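Ornithine cyclodeaminase (Methanococcus maripaludis S2, PDB 3C2Q) catalyses the conversion of L-ornithine to L-proline with release of ammonia, using NAD(+) as cofactor. Local coordinates at residues V67-K72 against D259-Q264; N47-A52 against K266-V271. All coordinates share one frame; numbering follows the deposited sequence.

Overall arrangement
From the N terminus, the chain passes through strand 41-46 into loop 47-52, the first half of contact 2, then through strands 53-57 and 62-66 into loop 67-72, the first half of contact 1. Their partners come some 200 residues later on one helix, 260-271: residues 259-264 at its start close contact 1, and 266-271 close contact 2. Contact 1 is therefore nested within the loop that contact 2 closes. Both join the mixed N-terminal sheet to the Rossmann-fold region. Their centres are 11 Å apart and they touch directly, Val67 CG1 lying 3.7 Å from Lys49 CE. Both also reach the second subunit.

Contact 1: V67-K72 against D259-Q264; sequences VIRKVK and DSMVAQ
Arg69 lays its guanidinium group against the side chain of Met261, a selenomethionine, where the loop after strand 62-66 faces the first turns of helix 260-271 of the Rossmann-fold region. The two chains run past each other at a slant: Met261 CB stands 3.7 Å above the guanidinium plane, over its centre, and SE comes to 3.5 Å from Arg69 NE on that same face. Val67 CG2 lies 4.0 Å from the plane, so the flat group has the Met261 side chain over one face and a valine methyl, off-centre toward the rim, over the other. Arg69 CG is wedged over the backbone, flanked by N and C (chi1 83°), and a bend at chi3 then turns the guanidinium across Met261. At its edge Arg69 NH2 reaches Gln264 OE1 at 3.2 Å, but the N-H...O angle of 129° marks this hydrogen bond as weak. The stronger partner of NH2 is Asp265, with which it forms a salt bridge; Asp265 also takes Lys70 NZ, so one carboxylate ties two cations of the loop to the helix. Gln264 is in turn positioned by its NE2, which donates to the backbone oxygens of Ile247 and Asp249 of the second subunit. Replacing Arg69 by an alanine would probably open a gap beside Met261 and leave Asp265 with Lys70 alone from this loop. The 3-10 segment 68-70 presents Arg69, its turn closed by Lys70 N to Val67 O at 2.9 Å. Across the contact, Asp259 is the N-cap of the helix: its OD2 accepts weakly from Met261 N at 2.9 Å and, through the anti lone pair, from Val262 N at 3.2 Å with an N-H...O angle of 166°.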
ATOM      1  N   VAL B  67      -6.878 -29.523 -16.448  1.00 23.30           N
ATOM      2  CA  VAL B  67      -5.559 -28.972 -16.191  1.00 24.13           C
ATOM      3  C   VAL B  67      -4.554 -29.918 -16.843  1.00 25.07           C
ATOM      4  O   VAL B  67      -4.830 -31.117 -16.966  1.00 23.54           O
ATOM      5  CB  VAL B  67      -5.277 -28.790 -14.684  1.00 23.88           C
ATOM      6  CG1 VAL B  67      -6.264 -27.752 -14.114  1.00 24.96           C
ATOM      7  CG2 VAL B  67      -5.444 -30.100 -13.909  1.00 22.90           C
ATOM      8  N   ILE B  68      -3.413 -29.364 -17.239  1.00 24.48           N
ATOM      9  CA  ILE B  68      -2.403 -30.088 -17.975  1.00 25.71           C
ATOM     10  C   ILE B  68      -1.933 -31.357 -17.243  1.00 26.52           C
ATOM     11  O   ILE B  68      -1.717 -32.368 -17.881  1.00 27.02           O
ATOM     12  CB  ILE B  68      -1.228 -29.159 -18.425  1.00 25.92           C
ATOM     13  CG1 ILE B  68      -0.236 -29.919 -19.312  1.00 24.66           C
ATOM     14  CG2 ILE B  68      -0.496 -28.557 -17.189  1.00 26.93           C
ATOM     15  CD1 ILE B  68       0.888 -29.048 -19.928  1.00 24.62           C
ATOM     16  N   ARG B  69      -1.825 -31.333 -15.921  1.00 26.67           N
ATOM     17  CA  ARG B  69      -1.376 -32.517 -15.219  1.00 27.35           C
ATOM     18  C   ARG B  69      -2.409 -33.659 -15.178  1.00 27.47           C
ATOM     19  O   ARG B  69      -2.075 -34.782 -14.794  1.00 27.48           O
ATOM     20  CB  ARG B  69      -0.889 -32.176 -13.811  1.00 28.84           C
ATOM     21  CG  ARG B  69      -1.974 -32.084 -12.811  1.00 28.61           C
ATOM     22  CD  ARG B  69      -1.451 -31.737 -11.437  1.00 30.29           C
ATOM     23  NE  ARG B  69      -2.325 -30.681 -10.977  1.00 32.40           N
ATOM     24  CZ  ARG B  69      -3.452 -30.887 -10.323  1.00 32.07           C
ATOM     25  NH1 ARG B  69      -3.792 -32.124  -9.943  1.00 33.70           N
ATOM     26  NH2 ARG B  69      -4.207 -29.847 -10.003  1.00 30.88           N
ATOM     27  N   LYS B  70      -3.657 -33.383 -15.549  1.00 27.22           N
ATOM     28  CA  LYS B  70      -4.643 -34.456 -15.654  1.00 27.72           C
ATOM     29  C   LYS B  70      -4.861 -34.952 -17.091  1.00 27.83           C
ATOM     30  O   LYS B  70      -5.619 -35.895 -17.298  1.00 27.68           O
ATOM     31  CB  LYS B  70      -5.969 -34.059 -15.022  1.00 27.78           C
ATOM     32  CG  LYS B  70      -5.913 -34.042 -13.478  1.00 29.53           C
ATOM     33  CD  LYS B  70      -7.270 -33.701 -12.920  1.00 35.03           C
ATOM     34  CE  LYS B  70      -7.217 -33.353 -11.442  1.00 37.06           C
ATOM     35  NZ  LYS B  70      -6.799 -34.507 -10.623  1.00 38.41           N
ATOM     36  N   VAL B  71      -4.200 -34.330 -18.068  1.00 27.61           N
ATOM     37  CA  VAL B  71      -4.299 -34.799 -19.465  1.00 28.31           C
ATOM     38  C   VAL B  71      -3.567 -36.146 -19.640  1.00 29.39           C
ATOM     39  O   VAL B  71      -2.412 -36.286 -19.228  1.00 29.14           O
ATOM     40  CB  VAL B  71      -3.809 -33.739 -20.469  1.00 28.08           C
ATOM     41  CG1 VAL B  71      -3.826 -34.282 -21.943  1.00 28.07           C
ATOM     42  CG2 VAL B  71      -4.674 -32.488 -20.374  1.00 26.04           C
ATOM     43  N   LYS B  72      -4.266 -37.127 -20.226  1.00 30.36           N
ATOM     44  CA  LYS B  72      -3.719 -38.491 -20.414  1.00 31.43           C
ATOM     45  C   LYS B  72      -3.318 -38.757 -21.859  1.00 31.47           C
ATOM     46  O   LYS B  72      -3.899 -38.199 -22.776  1.00 30.73           O
ATOM     47  CB  LYS B  72      -4.737 -39.553 -19.972  1.00 31.83           C
ATOM     48  CG  LYS B  72      -5.154 -39.470 -18.509  1.00 34.20           C
ATOM     49  CD  LYS B  72      -3.934 -39.554 -17.574  1.00 40.40           C
ATOM     50  CE  LYS B  72      -4.314 -39.276 -16.115  1.00 43.96           C
ATOM     51  NZ  LYS B  72      -3.105 -38.920 -15.297  1.00 45.66           N
ATOM     52  N   ASP B 259      -1.125 -31.685   0.630  1.00 21.17           N
ATOM     53  CA  ASP B 259      -0.681 -31.684  -0.766  1.00 21.25           C
ATOM     54  C   ASP B 259      -1.423 -30.597  -1.541  1.00 20.44           C
ATOM     55  O   ASP B 259      -2.634 -30.593  -1.607  1.00 19.26           O
ATOM     56  CB  ASP B 259      -0.882 -33.030  -1.446  1.00 21.34           C
ATOM     57  CG  ASP B 259      -0.239 -33.057  -2.810  1.00 21.44           C
ATOM     58  OD1 ASP B 259       0.941 -33.492  -2.907  1.00 23.56           O
ATOM     59  OD2 ASP B 259      -0.871 -32.549  -3.755  1.00 19.88           O
ATOM     60  N   SER B 260      -0.678 -29.672  -2.129  1.00 21.28           N
ATOM     61  CA  SER B 260      -1.342 -28.548  -2.760  1.00 21.93           C
ATOM     62  C   SER B 260      -2.189 -28.903  -3.951  1.00 20.28           C
ATOM     63  O   SER B 260      -3.169 -28.232  -4.199  1.00 18.91           O
ATOM     64  CB  SER B 260      -0.370 -27.434  -3.071  1.00 21.24           C
ATOM     65  OG  SER B 260       0.533 -27.822  -4.048  1.00 30.36           O
HETATM   66  N   MSE B 261      -1.841 -29.956  -4.695  1.00 21.50           N
HETATM   67  CA  MSE B 261      -2.667 -30.317  -5.858  1.00 21.79           C
HETATM   68  C   MSE B 261      -3.989 -31.036  -5.457  1.00 22.33           C
HETATM   69  O   MSE B 261      -5.066 -30.781  -6.031  1.00 22.68           O
HETATM   70  CB  MSE B 261      -1.841 -31.087  -6.913  1.00 23.87           C
HETATM   71  CG  MSE B 261      -0.665 -30.250  -7.519  1.00 24.52           C
HETATM   72 SE   MSE B 261      -1.327 -28.560  -8.368  1.00 38.53          SE
HETATM   73  CE  MSE B 261      -1.115 -27.237  -6.884  1.00 25.70           C
ATOM     74  N   VAL B 262      -3.913 -31.892  -4.448  1.00 21.75           N
ATOM     75  CA  VAL B 262      -5.113 -32.497  -3.868  1.00 21.59           C
ATOM     76  C   VAL B 262      -6.027 -31.375  -3.334  1.00 20.56           C
ATOM     77  O   VAL B 262      -7.238 -31.377  -3.582  1.00 19.17           O
ATOM     78  CB  VAL B 262      -4.726 -33.503  -2.730  1.00 21.51           C
ATOM     79  CG1 VAL B 262      -5.961 -34.038  -1.979  1.00 22.44           C
ATOM     80  CG2 VAL B 262      -3.871 -34.680  -3.293  1.00 23.56           C
ATOM     81  N   ALA B 263      -5.438 -30.409  -2.606  1.00 20.40           N
ATOM     82  CA  ALA B 263      -6.221 -29.279  -2.065  1.00 20.42           C
ATOM     83  C   ALA B 263      -6.827 -28.482  -3.203  1.00 20.55           C
ATOM     84  O   ALA B 263      -8.029 -28.189  -3.195  1.00 20.86           O
ATOM     85  CB  ALA B 263      -5.335 -28.383  -1.171  1.00 21.44           C
ATOM     86  N   GLN B 264      -6.014 -28.175  -4.218  1.00 21.08           N
ATOM     87  CA  GLN B 264      -6.493 -27.425  -5.368  1.00 21.15           C
ATOM     88  C   GLN B 264      -7.712 -28.073  -6.052  1.00 21.79           C
ATOM     89  O   GLN B 264      -8.705 -27.388  -6.350  1.00 20.70           O
ATOM     90  CB  GLN B 264      -5.375 -27.204  -6.388  1.00 20.73           C
ATOM     91  CG  GLN B 264      -5.780 -26.215  -7.498  1.00 21.46           C
ATOM     92  CD  GLN B 264      -4.759 -26.121  -8.623  1.00 22.82           C
ATOM     93  OE1 GLN B 264      -4.904 -26.782  -9.654  1.00 26.54           O
ATOM     94  NE2 GLN B 264      -3.729 -25.308  -8.433  1.00 20.96           N
TER

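Contact 2: N47-A52 against K266-V271; sequences NPKMDA and KMRTTV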
ATOM      1  N   ASN B  47     -17.028 -27.112 -17.096  1.00 25.21           N
ATOM      2  CA  ASN B  47     -16.163 -26.628 -15.997  1.00 25.36           C
ATOM      3  C   ASN B  47     -15.158 -25.542 -16.436  1.00 23.76           C
ATOM      4  O   ASN B  47     -13.953 -25.717 -16.253  1.00 24.63           O
ATOM      5  CB  ASN B  47     -15.405 -27.803 -15.336  1.00 25.45           C
ATOM      6  CG  ASN B  47     -16.328 -28.924 -14.860  1.00 27.41           C
ATOM      7  OD1 ASN B  47     -17.393 -28.681 -14.286  1.00 27.04           O
ATOM      8  ND2 ASN B  47     -15.900 -30.167 -15.080  1.00 26.45           N
ATOM      9  N   PRO B  48     -15.653 -24.426 -16.991  1.00 23.45           N
ATOM     10  CA  PRO B  48     -14.761 -23.397 -17.501  1.00 22.78           C
ATOM     11  C   PRO B  48     -13.766 -22.953 -16.402  1.00 22.83           C
ATOM     12  O   PRO B  48     -14.166 -22.845 -15.251  1.00 23.03           O
ATOM     13  CB  PRO B  48     -15.700 -22.264 -17.913  1.00 21.48           C
ATOM     14  CG  PRO B  48     -17.042 -22.603 -17.419  1.00 24.07           C
ATOM     15  CD  PRO B  48     -17.077 -24.078 -17.175  1.00 23.40           C
ATOM     16  N   LYS B  49     -12.497 -22.754 -16.774  1.00 23.04           N
ATOM     17  CA  LYS B  49     -11.387 -22.487 -15.838  1.00 22.28           C
ATOM     18  C   LYS B  49     -10.213 -22.110 -16.721  1.00 22.78           C
ATOM     19  O   LYS B  49      -9.999 -22.757 -17.745  1.00 21.93           O
ATOM     20  CB  LYS B  49     -11.063 -23.747 -15.022  1.00 23.12           C
ATOM     21  CG  LYS B  49      -9.897 -23.635 -13.995  1.00 23.14           C
ATOM     22  CD  LYS B  49      -8.683 -24.477 -14.403  1.00 24.76           C
ATOM     23  CE  LYS B  49      -7.484 -24.323 -13.467  1.00 25.22           C
ATOM     24  NZ  LYS B  49      -6.813 -22.984 -13.603  1.00 28.27           N
HETATM   25  N   MSE B  50      -9.447 -21.076 -16.335  1.00 21.08           N
HETATM   26  CA  MSE B  50      -8.388 -20.516 -17.182  1.00 20.79           C
HETATM   27  C   MSE B  50      -7.129 -21.371 -17.195  1.00 20.42           C
HETATM   28  O   MSE B  50      -6.919 -22.193 -16.288  1.00 20.39           O
HETATM   29  CB  MSE B  50      -8.021 -19.105 -16.665  1.00 19.82           C
HETATM   30  CG  MSE B  50      -7.251 -19.142 -15.359  1.00 19.37           C
HETATM   31 SE   MSE B  50      -6.703 -17.294 -14.849  1.00 29.24          SE
HETATM   32  CE  MSE B  50      -8.467 -16.616 -14.329  1.00 21.25           C
ATOM     33  N   ASP B  51      -6.247 -21.129 -18.170  1.00 19.79           N
ATOM     34  CA  ASP B  51      -4.901 -21.717 -18.145  1.00 20.25           C
ATOM     35  C   ASP B  51      -4.955 -23.250 -18.099  1.00 20.26           C
ATOM     36  O   ASP B  51      -4.127 -23.917 -17.456  1.00 20.69           O
ATOM     37  CB  ASP B  51      -4.085 -21.158 -16.942  1.00 20.48           C
ATOM     38  CG  ASP B  51      -3.823 -19.670 -17.051  1.00 21.13           C
ATOM     39  OD1 ASP B  51      -3.945 -19.077 -18.160  1.00 21.58           O
ATOM     40  OD2 ASP B  51      -3.456 -19.071 -16.009  1.00 21.74           O
ATOM     41  N   ALA B  52      -5.959 -23.801 -18.773  1.00 20.41           N
ATOM     42  CA  ALA B  52      -6.128 -25.237 -18.869  1.00 21.57           C
ATOM     43  C   ALA B  52      -6.399 -25.622 -20.345  1.00 21.93           C
ATOM     44  O   ALA B  52      -6.309 -24.794 -21.252  1.00 21.40           O
ATOM     45  CB  ALA B  52      -7.264 -25.709 -17.951  1.00 20.00           C
ATOM     46  N   LYS B 266      -9.882 -30.248  -4.852  1.00 22.83           N
ATOM     47  CA  LYS B 266     -11.033 -30.158  -3.952  1.00 23.92           C
ATOM     48  C   LYS B 266     -11.644 -28.745  -3.926  1.00 23.19           C
ATOM     49  O   LYS B 266     -12.858 -28.584  -3.924  1.00 22.17           O
ATOM     50  CB  LYS B 266     -10.655 -30.613  -2.538  1.00 23.17           C
ATOM     51  CG  LYS B 266     -11.898 -30.875  -1.655  1.00 29.59           C
ATOM     52  CD  LYS B 266     -11.571 -31.821  -0.515  1.00 35.34           C
ATOM     53  CE  LYS B 266     -12.848 -32.332   0.183  1.00 38.26           C
ATOM     54  NZ  LYS B 266     -12.441 -32.882   1.523  1.00 40.64           N
HETATM   55  N   MSE B 267     -10.785 -27.719  -3.924  1.00 23.46           N
HETATM   56  CA  MSE B 267     -11.252 -26.331  -4.009  1.00 24.68           C
HETATM   57  C   MSE B 267     -12.013 -26.066  -5.291  1.00 23.02           C
HETATM   58  O   MSE B 267     -13.047 -25.387  -5.291  1.00 22.56           O
HETATM   59  CB  MSE B 267     -10.047 -25.379  -3.914  1.00 23.30           C
HETATM   60  CG  MSE B 267      -9.444 -25.350  -2.521  1.00 24.38           C
HETATM   61 SE   MSE B 267      -7.711 -24.372  -2.514  1.00 33.77          SE
HETATM   62  CE  MSE B 267      -8.418 -22.593  -2.987  1.00 27.50           C
ATOM     63  N   ARG B 268     -11.506 -26.604  -6.398  1.00 22.56           N
ATOM     64  CA  ARG B 268     -12.163 -26.367  -7.682  1.00 22.55           C
ATOM     65  C   ARG B 268     -13.590 -26.901  -7.704  1.00 22.84           C
ATOM     66  O   ARG B 268     -14.516 -26.192  -8.074  1.00 22.95           O
ATOM     67  CB  ARG B 268     -11.352 -26.965  -8.833  1.00 21.72           C
ATOM     68  CG  ARG B 268     -11.993 -26.712 -10.193  1.00 23.48           C
ATOM     69  CD  ARG B 268     -11.118 -27.200 -11.345  1.00 23.91           C
ATOM     70  NE  ARG B 268     -11.726 -26.925 -12.656  1.00 24.71           N
ATOM     71  CZ  ARG B 268     -11.344 -27.528 -13.787  1.00 26.87           C
ATOM     72  NH1 ARG B 268     -10.379 -28.446 -13.771  1.00 23.76           N
ATOM     73  NH2 ARG B 268     -11.939 -27.227 -14.926  1.00 27.36           N
ATOM     74  N   THR B 269     -13.770 -28.144  -7.284  1.00 23.82           N
ATOM     75  CA  THR B 269     -15.093 -28.759  -7.304  1.00 25.56           C
ATOM     76  C   THR B 269     -16.011 -28.075  -6.291  1.00 26.16           C
ATOM     77  O   THR B 269     -17.214 -27.948  -6.523  1.00 26.85           O
ATOM     78  CB  THR B 269     -14.999 -30.279  -7.037  1.00 25.70           C
ATOM     79  OG1 THR B 269     -14.539 -30.488  -5.713  1.00 28.76           O
ATOM     80  CG2 THR B 269     -14.010 -30.934  -7.958  1.00 25.99           C
ATOM     81  N   THR B 270     -15.432 -27.583  -5.197  1.00 26.52           N
ATOM     82  CA  THR B 270     -16.195 -26.844  -4.174  1.00 27.20           C
ATOM     83  C   THR B 270     -16.755 -25.505  -4.677  1.00 27.44           C
ATOM     84  O   THR B 270     -17.889 -25.176  -4.385  1.00 27.86           O
ATOM     85  CB  THR B 270     -15.367 -26.645  -2.873  1.00 27.05           C
ATOM     86  OG1 THR B 270     -14.886 -27.911  -2.399  1.00 29.19           O
ATOM     87  CG2 THR B 270     -16.200 -26.046  -1.773  1.00 28.07           C
ATOM     88  N   VAL B 271     -15.973 -24.729  -5.434  1.00 28.01           N
ATOM     89  CA  VAL B 271     -16.417 -23.396  -5.870  1.00 28.52           C
ATOM     90  C   VAL B 271     -17.182 -23.361  -7.174  1.00 29.68           C
ATOM     91  O   VAL B 271     -17.979 -22.448  -7.408  1.00 27.52           O
ATOM     92  CB  VAL B 271     -15.231 -22.394  -6.025  1.00 28.52           C
ATOM     93  CG1 VAL B 271     -14.502 -22.283  -4.743  1.00 30.21           C
ATOM     94  CG2 VAL B 271     -14.261 -22.823  -7.145  1.00 28.09           C
TER
HETATM   95  O   HOH W   1     -13.491 -24.887 -12.557  1.00 27.39           O
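The extended Arg268 links helix 260-271 of the Rossmann-fold region to the ArgZ-like first region, at the backbone between strands 41-46 and 53-57. Its NH2 donates to Asn47 O at 2.8 Å; the oxygen lies 1° out of the guanidinium plane and the nitrogen in the carbonyl plane, although the N-H...O angle is 139°. The tight part is here: Asn47 CB comes to 3.5 Å from Arg268 NH2, and the Lys49 chain runs roughly perpendicular to that of Arg268, its CD 4.1 Å above the guanidinium centre. A bend at chi2 (-112°) carries the Lys49 chain over that face, and a second at chi4 turns NZ to Met50 O at 2.8 Å, away from the Arg268 charge. The looser side is bridged by water: Arg268 NE donates to water 1 at 2.7 Å, whereas the water's bond to Pro48 O is weak at 3.4 Å. Arg268 NH2 also donates to Thr65 O, so one nitrogen serves both the loop after strand 41-46 and the neighbouring strand 62-66. Lys49 NZ also bonds Asn291 O, its chain touches Leu292 of helix 283-292, and Thr270 and Val271 pack on strand 166-170 of the parallel sheet.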